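Glutathione S-transferase (Burkholderia xenovorans, PDB 2DSA) is a bacterial glutathione S-transferase family enzyme that reductively dechlorinates metabolites of polychlorinated biphenyls and binds glutathione. Local coordinates at residues G183-G186 against G187-A190; S173-P176 against S177-A180; F89-Y92 against H93-W97; A190-S193 against A194-A197; D119-K122 against N123-Q127. One frame throughout, in Å; residues are numbered along the deposited sequence.

Contact 1 of 5, residues G183-G186 against G187-A190; sequences GRVG and GREA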
loop_
_atom_site.group_PDB
_atom_site.type_symbol
_atom_site.label_atom_id
_atom_site.label_comp_id
_atom_site.label_asym_id
_atom_site.label_seq_id
_atom_site.Cartn_x
_atom_site.Cartn_y
_atom_site.Cartn_z
ATOM N N GLY A 183 1.068 24.021 -3.798
ATOM C CA GLY A 183 1.697 25.081 -4.575
ATOM C C GLY A 183 3.180 24.857 -4.799
ATOM O O GLY A 183 3.729 25.254 -5.823
ATOM N N ARG A 184 3.818 24.219 -3.824
ATOM C CA ARG A 184 5.227 23.865 -3.871
ATOM C C ARG A 184 5.501 22.816 -4.956
ATOM O O ARG A 184 6.461 22.940 -5.716
ATOM C CB ARG A 184 5.641 23.330 -2.497
ATOM C CG ARG A 184 7.118 23.367 -2.212
ATOM C CD ARG A 184 7.394 23.589 -0.728
ATOM N NE ARG A 184 6.588 22.705 0.102
ATOM C CZ ARG A 184 5.800 23.094 1.101
ATOM N NH1 ARG A 184 5.697 24.376 1.458
ATOM N NH2 ARG A 184 5.125 22.175 1.762
ATOM N N VAL A 185 4.648 21.794 -5.019
ATOM C CA VAL A 185 4.792 20.695 -5.968
ATOM C C VAL A 185 4.178 21.018 -7.331
ATOM O O VAL A 185 4.786 20.743 -8.369
ATOM C CB VAL A 185 4.193 19.378 -5.406
ATOM C CG1 VAL A 185 4.300 18.252 -6.427
ATOM C CG2 VAL A 185 4.896 18.976 -4.129
ATOM N N GLY A 186 2.973 21.593 -7.315
ATOM C CA GLY A 186 2.220 21.911 -8.523
ATOM C C GLY A 186 2.916 22.896 -9.431
ATOM O O GLY A 186 2.587 22.985 -10.620
ATOM N N GLY A 187 3.880 23.625 -8.865
ATOM C CA GLY A 187 4.644 24.643 -9.579
ATOM C C GLY A 187 5.863 24.124 -10.331
ATOM O O GLY A 187 6.532 24.892 -11.031
ATOM N N ARG A 188 6.154 22.827 -10.184
ATOM C CA ARG A 188 7.229 22.152 -10.917
ATOM C C ARG A 188 6.872 21.940 -12.389
ATOM O O ARG A 188 5.717 21.642 -12.719
ATOM C CB ARG A 188 7.535 20.804 -10.265
ATOM C CG ARG A 188 8.007 20.920 -8.841
ATOM C CD ARG A 188 8.196 19.578 -8.215
ATOM N NE ARG A 188 9.373 18.903 -8.745
ATOM C CZ ARG A 188 10.611 19.103 -8.309
ATOM N NH1 ARG A 188 10.847 19.965 -7.334
ATOM N NH2 ARG A 188 11.617 18.440 -8.848
ATOM N N GLU A 189 7.867 22.076 -13.271
ATOM C CA GLU A 189 7.624 21.983 -14.731
ATOM C C GLU A 189 7.127 20.606 -15.208
ATOM O O GLU A 189 6.308 20.537 -16.115
ATOM C CB GLU A 189 8.815 22.502 -15.572
ATOM C CG GLU A 189 10.201 22.199 -14.998
ATOM C CD GLU A 189 11.366 22.859 -15.777
ATOM O OE1 GLU A 189 12.133 23.637 -15.146
ATOM O OE2 GLU A 189 11.515 22.589 -17.007
ATOM N N ALA A 190 7.603 19.529 -14.580
ATOM C CA ALA A 190 7.114 18.170 -14.864
ATOM C C ALA A 190 5.668 17.961 -14.414
ATOM O O ALA A 190 4.895 17.292 -15.093
ATOM C CB ALA A 190 8.017 17.131 -14.230
HETATM O O HOH W 1 8.606 21.376 -5.533
#
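Arg188 has CG beside its backbone N and anti to its carbonyl carbon (chi1 -61°), which lays the start of the side chain against Val185. Arg188 CB and CG each rest 3.3 Å from Val185 O. The chain then runs straight to CD and bends at chi3 (72°). This bend brings the guanidinium to the side of Arg184 O, although the two do not meet directly. A water closes the interval: it donates to Arg184 O at 2.7 Å and accepts from Arg188 NH1 at 3.2 Å. It lies at the edge of the guanidinium, in its plane.

The main chain is bonded here too. Arg188 N donates to Val185 O at 3.1 Å, and the bond is nearly straight (165°). The donor stands well above the carbonyl plane, so the bond does not use a lone pair. Gly187 N reaches back to Gly183 O at 3.5 Å, a weak bond. Here helix 176-186 gives way to helix 189-197, with Arg188 as the N-cap of the second. Both belong to the helical C-terminal part of the glutathione transferase fold. The weak i to i+4 bond is followed by a straight i to i+3 bond as the chain leaves the first helix.

The guanidinium of Arg188 has a stronger partner than the water, a salt bridge from NE to Glu20 on helix 12-21. Arg184 NH2 bonds to Pro144 O. Val185 and Arg188 both pack on Leu151.

Contact 2 of 5, residues S173-P176 against S177-A180; sequences SPWP and SLQA
Trp175 O is gripped by two backbone N-H groups of the following turn. Leu178 N donates to Trp175 O at 3.0 Å, from above the carbonyl plane. Gln179 N adds a weaker bond to Trp175 O at 3.4 Å. Next along the chain, Pro176 O accepts from Ala180 N at 3.0 Å, in a straighter bond (159°). These bonds start helix 176-186. Trp175 is its N-cap, and Pro176 follows in the first turn, where a residue without an N-H costs no helical hydrogen bond.

The side chains follow the same turn. Trp175 and Leu178 lie side by side and point the same way. In both, CG sits beside the backbone N (chi1 -51° and -62°), and this brings Leu178 CD1 to 3.6 Å from Trp175 CB. Pro174 CB sits over the centre of the indole, 4.0 Å above one face of the Trp175 ring.

Gln179 extends back over the start of the helix. Gln179 OE1 comes to 3.6 Å from Pro176 CA. Its NE2 does not bond to Ser173 directly. A water joins them, donating to Ser173 OG at 2.6 Å and accepting from Gln179 NE2 at 3.1 Å. Ser173 OG is also hydrogen-bonded to Asp171, so this outer edge of the turn is tied by both protein and water.

The inner edge faces helix 119-139, where Trp175 packs on Asn130, Leu133 and Ala137 and Ser177 OG bonds to Ala137 O. Leu178 touches Ala137 and, in the loop beyond, Leu140.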
loop_
_atom_site.group_PDB
_atom_site.type_symbol
_atom_site.label_atom_id
_atom_site.label_comp_id
_atom_site.label_asym_id
_atom_site.label_seq_id
_atom_site.Cartn_x
_atom_site.Cartn_y
_atom_site.Cartn_z
ATOM N N SER A 173 -8.980 23.896 3.531
ATOM C CA SER A 173 -8.835 25.142 4.310
ATOM C C SER A 173 -8.357 24.963 5.764
ATOM O O SER A 173 -7.581 25.787 6.244
ATOM C CB SER A 173 -10.145 25.941 4.287
ATOM O OG SER A 173 -10.459 26.372 2.966
ATOM N N PRO A 174 -8.813 23.894 6.457
ATOM C CA PRO A 174 -8.317 23.607 7.805
ATOM C C PRO A 174 -6.834 23.207 7.818
ATOM O O PRO A 174 -6.204 23.213 8.871
ATOM C CB PRO A 174 -9.167 22.409 8.243
ATOM C CG PRO A 174 -10.313 22.366 7.320
ATOM C CD PRO A 174 -9.812 22.894 6.037
ATOM N N TRP A 175 -6.284 22.876 6.648
ATOM C CA TRP A 175 -4.894 22.423 6.537
ATOM C C TRP A 175 -4.067 23.272 5.583
ATOM O O TRP A 175 -3.722 22.820 4.492
ATOM C CB TRP A 175 -4.854 20.963 6.104
ATOM C CG TRP A 175 -5.731 20.088 6.948
ATOM C CD1 TRP A 175 -5.513 19.719 8.244
ATOM C CD2 TRP A 175 -6.972 19.494 6.561
ATOM N NE1 TRP A 175 -6.537 18.921 8.684
ATOM C CE2 TRP A 175 -7.445 18.761 7.673
ATOM C CE3 TRP A 175 -7.728 19.499 5.378
ATOM C CZ2 TRP A 175 -8.641 18.042 7.645
ATOM C CZ3 TRP A 175 -8.924 18.781 5.351
ATOM C CH2 TRP A 175 -9.365 18.059 6.477
ATOM N N PRO A 176 -3.743 24.508 5.999
ATOM C CA PRO A 176 -2.908 25.408 5.215
ATOM C C PRO A 176 -1.555 24.829 4.778
ATOM O O PRO A 176 -1.066 25.197 3.718
ATOM C CB PRO A 176 -2.714 26.617 6.147
ATOM C CG PRO A 176 -3.249 26.222 7.465
ATOM C CD PRO A 176 -4.203 25.142 7.252
ATOM N N SER A 177 -0.956 23.942 5.573
ATOM C CA SER A 177 0.317 23.297 5.174
ATOM C C SER A 177 0.178 22.363 3.944
ATOM O O SER A 177 1.143 22.167 3.191
ATOM C CB SER A 177 0.974 22.572 6.359
ATOM O OG SER A 177 0.249 21.400 6.690
ATOM N N LEU A 178 -1.023 21.821 3.736
ATOM C CA LEU A 178 -1.329 20.985 2.570
ATOM C C LEU A 178 -1.522 21.805 1.293
ATOM O O LEU A 178 -1.094 21.388 0.212
ATOM C CB LEU A 178 -2.558 20.097 2.816
ATOM C CG LEU A 178 -2.463 19.067 3.957
ATOM C CD1 LEU A 178 -3.730 18.247 4.049
ATOM C CD2 LEU A 178 -1.243 18.156 3.774
ATOM N N GLN A 179 -2.186 22.954 1.418
ATOM C CA GLN A 179 -2.308 23.921 0.320
ATOM C C GLN A 179 -0.952 24.506 -0.058
ATOM O O GLN A 179 -0.662 24.710 -1.231
ATOM C CB GLN A 179 -3.271 25.041 0.702
ATOM C CG GLN A 179 -4.698 24.583 0.868
ATOM C CD GLN A 179 -5.563 25.619 1.542
ATOM O OE1 GLN A 179 -5.123 26.312 2.463
ATOM N NE2 GLN A 179 -6.816 25.717 1.103
ATOM N N ALA A 180 -0.130 24.782 0.950
ATOM C CA ALA A 180 1.240 25.235 0.738
ATOM C C ALA A 180 2.039 24.176 -0.021
ATOM O O ALA A 180 2.802 24.501 -0.932
ATOM C CB ALA A 180 1.904 25.552 2.064
HETATM O O HOH W 2 -8.524 27.980 2.284
#

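Contact 3 of 5, residues F89-Y92 against H93-W97; sequences FERY and HLQQW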
loop_
_atom_site.group_PDB
_atom_site.type_symbol
_atom_site.label_atom_id
_atom_site.label_comp_id
_atom_site.label_asym_id
_atom_site.label_seq_id
_atom_site.Cartn_x
_atom_site.Cartn_y
_atom_site.Cartn_z
ATOM N N PHE A 89 17.727 3.494 5.472
ATOM C CA PHE A 89 16.541 3.633 6.320
ATOM C C PHE A 89 15.478 4.516 5.660
ATOM O O PHE A 89 14.298 4.176 5.681
ATOM C CB PHE A 89 16.866 4.180 7.721
ATOM C CG PHE A 89 15.646 4.330 8.584
ATOM C CD1 PHE A 89 15.140 3.245 9.289
ATOM C CD2 PHE A 89 14.957 5.543 8.642
ATOM C CE1 PHE A 89 13.976 3.366 10.073
ATOM C CE2 PHE A 89 13.789 5.679 9.421
ATOM C CZ PHE A 89 13.304 4.587 10.135
ATOM N N GLU A 90 15.902 5.633 5.076
ATOM C CA GLU A 90 14.976 6.583 4.458
ATOM C C GLU A 90 14.187 5.994 3.272
ATOM O O GLU A 90 13.085 6.452 2.976
ATOM C CB GLU A 90 15.684 7.887 4.078
ATOM C CG GLU A 90 15.968 8.812 5.287
ATOM C CD GLU A 90 14.689 9.267 6.022
ATOM O OE1 GLU A 90 14.511 8.894 7.200
ATOM O OE2 GLU A 90 13.864 10.002 5.425
ATOM N N ARG A 91 14.732 4.966 2.620
ATOM C CA ARG A 91 13.963 4.252 1.580
ATOM C C ARG A 91 12.770 3.466 2.176
ATOM O O ARG A 91 11.686 3.452 1.590
ATOM C CB ARG A 91 14.884 3.364 0.727
ATOM C CG ARG A 91 14.197 2.621 -0.437
ATOM C CD ARG A 91 13.325 3.514 -1.333
ATOM N NE ARG A 91 12.835 2.771 -2.492
ATOM C CZ ARG A 91 13.456 2.719 -3.668
ATOM N NH1 ARG A 91 14.596 3.375 -3.850
ATOM N NH2 ARG A 91 12.948 2.000 -4.657
ATOM N N TYR A 92 12.962 2.831 3.334
ATOM C CA TYR A 92 11.827 2.196 4.069
ATOM C C TYR A 92 10.800 3.224 4.513
ATOM O O TYR A 92 9.591 3.004 4.434
ATOM C CB TYR A 92 12.300 1.325 5.242
ATOM C CG TYR A 92 13.311 0.287 4.806
ATOM C CD1 TYR A 92 14.669 0.467 5.063
ATOM C CD2 TYR A 92 12.918 -0.841 4.088
ATOM C CE1 TYR A 92 15.608 -0.458 4.634
ATOM C CE2 TYR A 92 13.851 -1.778 3.660
ATOM C CZ TYR A 92 15.195 -1.574 3.935
ATOM O OH TYR A 92 16.128 -2.487 3.517
ATOM N N HIS A 93 11.305 4.366 4.950
ATOM C CA HIS A 93 10.486 5.511 5.284
ATOM C C HIS A 93 9.654 6.027 4.073
ATOM O O HIS A 93 8.492 6.403 4.230
ATOM C CB HIS A 93 11.382 6.598 5.893
ATOM C CG HIS A 93 10.635 7.672 6.623
ATOM N ND1 HIS A 93 11.196 8.903 6.910
ATOM C CD2 HIS A 93 9.376 7.708 7.119
ATOM C CE1 HIS A 93 10.312 9.648 7.549
ATOM N NE2 HIS A 93 9.199 8.948 7.687
ATOM N N LEU A 94 10.239 6.026 2.873
ATOM C CA LEU A 94 9.465 6.293 1.651
ATOM C C LEU A 94 8.327 5.256 1.429
ATOM O O LEU A 94 7.200 5.624 1.056
ATOM C CB LEU A 94 10.387 6.330 0.418
ATOM C CG LEU A 94 9.696 6.467 -0.946
ATOM C CD1 LEU A 94 9.425 7.909 -1.220
ATOM C CD2 LEU A 94 10.547 5.897 -2.079
ATOM N N GLN A 95 8.634 3.979 1.642
ATOM C CA GLN A 95 7.664 2.897 1.457
ATOM C C GLN A 95 6.523 2.967 2.471
ATOM O O GLN A 95 5.375 2.601 2.162
ATOM C CB GLN A 95 8.368 1.533 1.543
ATOM C CG GLN A 95 9.365 1.366 0.414
ATOM C CD GLN A 95 10.338 0.240 0.605
ATOM O OE1 GLN A 95 10.537 -0.280 1.715
ATOM N NE2 GLN A 95 10.986 -0.132 -0.484
ATOM N N GLN A 96 6.870 3.401 3.685
ATOM C CA GLN A 96 5.892 3.729 4.716
ATOM C C GLN A 96 4.945 4.794 4.195
ATOM O O GLN A 96 3.745 4.582 4.176
ATOM C CB GLN A 96 6.608 4.232 5.982
ATOM C CG GLN A 96 5.657 4.804 7.039
ATOM C CD GLN A 96 6.403 5.524 8.156
ATOM O OE1 GLN A 96 6.172 6.710 8.403
ATOM N NE2 GLN A 96 7.343 4.831 8.786
ATOM N N TRP A 97 5.490 5.933 3.755
ATOM C CA TRP A 97 4.662 7.008 3.226
ATOM C C TRP A 97 3.851 6.606 2.008
ATOM O O TRP A 97 2.656 6.944 1.931
ATOM C CB TRP A 97 5.447 8.299 3.004
ATOM C CG TRP A 97 5.525 9.100 4.266
ATOM C CD1 TRP A 97 6.647 9.349 5.014
ATOM C CD2 TRP A 97 4.426 9.706 4.971
ATOM N NE1 TRP A 97 6.312 10.092 6.122
ATOM C CE2 TRP A 97 4.960 10.320 6.125
ATOM C CE3 TRP A 97 3.046 9.811 4.723
ATOM C CZ2 TRP A 97 4.160 11.027 7.046
ATOM C CZ3 TRP A 97 2.248 10.522 5.632
ATOM C CH2 TRP A 97 2.813 11.116 6.781
#
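Glu90 and His93 are joined by side-chain hydrogen bonds. They lie side by side, with carboxylate and imidazole planes 81° apart. His93 ND1 donates to Glu90 OE2 at 3.2 Å. OE2 is met on the syn side of the carboxylate but tilted out of its plane, and it lies near the plane of the His93 ring. The bond from His93 ND1 to Glu90 OE1, at 3.3 Å, is weak. A bend of Glu90 at chi2 (-61°) puts the carboxylate there.

The backbone bonds are the i to i+4 set of an alpha helix, from His93 N on Phe89 O to Gln96 N on Tyr92 O.

Packing completes the contact. Arg91 CD lies 3.7 Å from Leu94 CD2. Tyr92 runs alongside Gln95, and Tyr92 CD2 is 3.4 Å from Gln95 OE1.

Arg91 NH1 bonds to Pro84 O and makes a salt bridge to Asp75 of its own chain; Gln71 OE1 on helix 66-76 accepts from Arg91 NE and Gln95 NE2. This start of helix 89-109 lies at the dimer interface: Tyr92 OH bonds to Asp75, and Phe89 makes a cation-pi contact with Arg61, both of the second subunit. Leu94 packs on helix 153-163.

Contact 4 of 5, residues A190-S193 against A194-A197; sequences AVQS and ALRA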
loop_
_atom_site.group_PDB
_atom_site.type_symbol
_atom_site.label_atom_id
_atom_site.label_comp_id
_atom_site.label_asym_id
_atom_site.label_seq_id
_atom_site.Cartn_x
_atom_site.Cartn_y
_atom_site.Cartn_z
ATOM N N ALA A 190 7.603 19.529 -14.580
ATOM C CA ALA A 190 7.114 18.170 -14.864
ATOM C C ALA A 190 5.668 17.961 -14.414
ATOM O O ALA A 190 4.895 17.292 -15.093
ATOM C CB ALA A 190 8.017 17.131 -14.230
ATOM N N VAL A 191 5.298 18.535 -13.271
ATOM C CA VAL A 191 3.910 18.446 -12.798
ATOM C C VAL A 191 2.957 19.159 -13.768
ATOM O O VAL A 191 1.960 18.580 -14.202
ATOM C CB VAL A 191 3.741 18.979 -11.353
ATOM C CG1 VAL A 191 2.268 19.020 -10.970
ATOM C CG2 VAL A 191 4.520 18.120 -10.364
ATOM N N GLN A 192 3.281 20.401 -14.130
ATOM C CA GLN A 192 2.455 21.171 -15.080
ATOM C C GLN A 192 2.446 20.580 -16.497
ATOM O O GLN A 192 1.434 20.658 -17.195
ATOM C CB GLN A 192 2.860 22.654 -15.101
ATOM C CG GLN A 192 2.480 23.426 -13.816
ATOM C CD GLN A 192 0.959 23.492 -13.572
ATOM O OE1 GLN A 192 0.189 23.796 -14.486
ATOM N NE2 GLN A 192 0.531 23.207 -12.338
ATOM N N SER A 193 3.570 19.991 -16.910
ATOM C CA SER A 193 3.661 19.282 -18.189
ATOM C C SER A 193 2.756 18.059 -18.246
ATOM O O SER A 193 2.157 17.784 -19.287
ATOM C CB SER A 193 5.091 18.844 -18.472
ATOM O OG SER A 193 5.907 19.964 -18.754
ATOM N N ALA A 194 2.671 17.329 -17.130
ATOM C CA ALA A 194 1.822 16.143 -17.055
ATOM C C ALA A 194 0.346 16.523 -17.088
ATOM O O ALA A 194 -0.435 15.892 -17.805
ATOM C CB ALA A 194 2.160 15.290 -15.825
ATOM N N LEU A 195 -0.033 17.560 -16.335
ATOM C CA LEU A 195 -1.409 18.092 -16.362
ATOM C C LEU A 195 -1.816 18.477 -17.785
ATOM O O LEU A 195 -2.898 18.134 -18.251
ATOM C CB LEU A 195 -1.532 19.319 -15.449
ATOM C CG LEU A 195 -2.019 19.249 -13.993
ATOM C CD1 LEU A 195 -2.092 17.823 -13.418
ATOM C CD2 LEU A 195 -1.185 20.180 -13.107
ATOM N N ARG A 196 -0.936 19.209 -18.461
ATOM C CA ARG A 196 -1.162 19.610 -19.841
ATOM C C ARG A 196 -1.319 18.370 -20.735
ATOM O O ARG A 196 -2.291 18.258 -21.493
ATOM C CB ARG A 196 -0.013 20.502 -20.312
ATOM C CG ARG A 196 -0.452 21.700 -21.144
ATOM C CD ARG A 196 0.739 22.554 -21.583
ATOM N NE ARG A 196 1.539 23.033 -20.449
ATOM C CZ ARG A 196 2.799 22.674 -20.202
ATOM N NH1 ARG A 196 3.435 21.833 -21.023
ATOM N NH2 ARG A 196 3.435 23.168 -19.131
ATOM N N ALA A 197 -0.389 17.424 -20.600
ATOM C CA ALA A 197 -0.392 16.192 -21.398
ATOM C C ALA A 197 -1.636 15.330 -21.199
ATOM O O ALA A 197 -2.009 14.570 -22.094
ATOM C CB ALA A 197 0.868 15.372 -21.140
#
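The guanidinium of Arg196 lies over the helix backbone of the preceding turn. Gln192 O sits 3.6 Å above one face of the Arg196 guanidinium, offset toward the rim. Ser193 CA also lies over the flat group, 3.8 Å from Arg196 NH1. A bend at chi3 (-57°) folds the group back in this way. Ser193 OG comes no closer than 3.8 Å to Arg196 NH1, so this is packing. The hydroxyl is instead bonded to Glu189 O, one turn back.

The amide of Gln192 meets Leu195. Gln192 NE2 lies 3.6 Å from Leu195 CD2, where the two side chains cross obliquely. This NE2 is bonded to Gly186 O, from the turn before this helix. The bond holds the amide beside the leucine. The same methyl, Leu195 CD2, is 4.2 Å from Val191 CG1.

Four backbone bonds run beneath these contacts, from the N of each of Ala194, Leu195, Arg196 and Ala197 to the O of the residue four places earlier. The straightest joins Leu195 N to Val191 O at 3.1 Å, with an angle of 169°.

Val191 packs on Ile16, while Ala190 and Ala197 touch Arg19. The arrangement is a regular alpha helix, 189-197, that closes the C-terminal part of the fold by packing back on helix 12-21 of the thioredoxin-like part.

Contact 5 of 5, residues D119-K122 against N123-Q127; sequences DEWK and NAVRQ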
loop_
_atom_site.group_PDB
_atom_site.type_symbol
_atom_site.label_atom_id
_atom_site.label_comp_id
_atom_site.label_asym_id
_atom_site.label_seq_id
_atom_site.Cartn_x
_atom_site.Cartn_y
_atom_site.Cartn_z
ATOM N N ASP A 119 -24.655 7.013 1.445
ATOM C CA ASP A 119 -24.194 8.207 2.159
ATOM C C ASP A 119 -23.534 7.867 3.497
ATOM O O ASP A 119 -22.772 8.669 4.042
ATOM C CB ASP A 119 -25.344 9.199 2.353
ATOM C CG ASP A 119 -25.835 9.789 1.036
ATOM O OD1 ASP A 119 -24.993 10.259 0.235
ATOM O OD2 ASP A 119 -27.065 9.782 0.803
ATOM N N GLU A 120 -23.833 6.673 4.007
ATOM C CA GLU A 120 -23.226 6.150 5.229
ATOM C C GLU A 120 -21.733 5.882 4.997
ATOM O O GLU A 120 -20.887 6.299 5.799
ATOM C CB GLU A 120 -23.935 4.861 5.682
ATOM C CG GLU A 120 -25.480 4.879 5.571
ATOM C CD GLU A 120 -26.171 5.656 6.697
ATOM O OE1 GLU A 120 -26.103 5.214 7.870
ATOM O OE2 GLU A 120 -26.804 6.697 6.400
ATOM N N TRP A 121 -21.433 5.188 3.896
ATOM C CA TRP A 121 -20.064 4.875 3.478
ATOM C C TRP A 121 -19.272 6.176 3.312
ATOM O O TRP A 121 -18.180 6.320 3.872
ATOM C CB TRP A 121 -20.085 4.075 2.162
ATOM C CG TRP A 121 -18.789 3.351 1.766
ATOM C CD1 TRP A 121 -17.526 3.543 2.281
ATOM C CD2 TRP A 121 -18.648 2.351 0.739
ATOM N NE1 TRP A 121 -16.625 2.712 1.654
ATOM C CE2 TRP A 121 -17.281 1.975 0.703
ATOM C CE3 TRP A 121 -19.547 1.729 -0.145
ATOM C CZ2 TRP A 121 -16.793 1.007 -0.189
ATOM C CZ3 TRP A 121 -19.059 0.765 -1.032
ATOM C CH2 TRP A 121 -17.694 0.416 -1.046
ATOM N N LYS A 122 -19.854 7.126 2.576
ATOM C CA LYS A 122 -19.236 8.427 2.297
ATOM C C LYS A 122 -18.959 9.272 3.543
ATOM O O LYS A 122 -17.913 9.912 3.632
ATOM C CB LYS A 122 -20.076 9.222 1.293
ATOM C CG LYS A 122 -20.187 8.549 -0.063
ATOM C CD LYS A 122 -20.754 9.474 -1.130
ATOM C CE LYS A 122 -20.956 8.698 -2.418
ATOM N NZ LYS A 122 -21.435 9.533 -3.552
ATOM N N ASN A 123 -19.887 9.273 4.498
ATOM C CA ASN A 123 -19.714 10.045 5.729
ATOM C C ASN A 123 -18.594 9.479 6.592
ATOM O O ASN A 123 -17.853 10.238 7.219
ATOM C CB ASN A 123 -21.018 10.125 6.544
ATOM C CG ASN A 123 -22.090 11.000 5.882
ATOM O OD1 ASN A 123 -21.798 12.046 5.299
ATOM N ND2 ASN A 123 -23.343 10.567 5.986
ATOM N N ALA A 124 -18.478 8.152 6.618
ATOM C CA ALA A 124 -17.445 7.469 7.395
ATOM C C ALA A 124 -16.066 7.775 6.825
ATOM O O ALA A 124 -15.140 8.145 7.553
ATOM C CB ALA A 124 -17.690 5.973 7.397
ATOM N N VAL A 125 -15.963 7.624 5.508
ATOM C CA VAL A 125 -14.744 7.855 4.759
ATOM C C VAL A 125 -14.276 9.317 4.850
ATOM O O VAL A 125 -13.081 9.576 4.993
ATOM C CB VAL A 125 -14.931 7.350 3.298
ATOM C CG1 VAL A 125 -14.687 8.438 2.270
ATOM C CG2 VAL A 125 -14.102 6.105 3.054
ATOM N N ARG A 126 -15.218 10.259 4.802
ATOM C CA ARG A 126 -14.899 11.683 4.963
ATOM C C ARG A 126 -14.315 11.980 6.341
ATOM O O ARG A 126 -13.470 12.859 6.487
ATOM C CB ARG A 126 -16.124 12.562 4.689
ATOM C CG ARG A 126 -16.381 12.792 3.207
ATOM C CD ARG A 126 -17.643 13.611 2.952
ATOM N NE ARG A 126 -17.980 13.646 1.527
ATOM C CZ ARG A 126 -17.542 14.565 0.669
ATOM N NH1 ARG A 126 -16.745 15.550 1.078
ATOM N NH2 ARG A 126 -17.908 14.498 -0.602
ATOM N N GLN A 127 -14.764 11.223 7.337
ATOM C CA GLN A 127 -14.299 11.362 8.713
ATOM C C GLN A 127 -12.902 10.778 8.891
ATOM O O GLN A 127 -12.049 11.383 9.572
ATOM C CB GLN A 127 -15.291 10.686 9.673
ATOM C CG GLN A 127 -15.524 11.448 10.972
ATOM C CD GLN A 127 -15.762 12.948 10.750
ATOM O OE1 GLN A 127 -15.025 13.788 11.281
ATOM N NE2 GLN A 127 -16.782 13.286 9.948
#
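Asn123 approaches Asp119 O with both its backbone N and its amide. Asn123 N donates to Asp119 O at 3.0 Å, from above the carbonyl plane. Asn123 ND2 is closer still to Asp119 O, at 2.8 Å, but its angle is too poor for a hydrogen bond. The amide folds back there because CG sits beside the backbone N (chi1 -70°).

One turn on, Arg126 packs its aliphatic part on Lys122 O, with Arg126 CG at 3.3 Å. Arg126 N bonds to the same Lys122 O at 3.0 Å. Val125 N bonds to Trp121 O at 3.0 Å, in the carbonyl plane. The same two residues also make a looser apolar contact, Trp121 CD1 to Val125 CG2 at 4.3 Å.

Outside partners take both charged ends. Lys122 is extended, and its NZ bonds to Asn114 O. Arg126 runs straight from CG to NE, and its NH2 bonds to Val168 O. Lys122 NZ and Arg126 NH2 are 6.8 Å apart and not in contact. Val125 is backed by Leu112.

Trp121 crosses to the second subunit. It stacks on Trp121 of the second subunit and packs on Val125 of that subunit, while Ala124 touches Trp121 of the same neighbour. The first turns of helix 119-139 thus form part of the dimer interface, and the pairing of one tryptophan with its own copy is characteristic of a symmetric homodimer.

Contacts 1 and 4 adjoin, with centres 9 Å apart. They share Ala190, and Val185 O packs on Val191 CG2 at 3.3 Å. Contact 2 opens helix 176-186, and contact 1 lies where that helix meets the next; their centres are 16 Å apart. Contacts 2 and 5 do not touch, yet the 173-180 turn packs further along the helix that contact 5 begins. Contacts 3 and 5 both reach the second subunit, with centres 30 Å apart. No residue of the five contacts lines a ligand pocket. The side chain of Leu195 is about 9 Å from the bound phenylhexadienoate, that of Trp121 about 10 Å from it, and that of Gln96 about 8 Å from a bound glutathione.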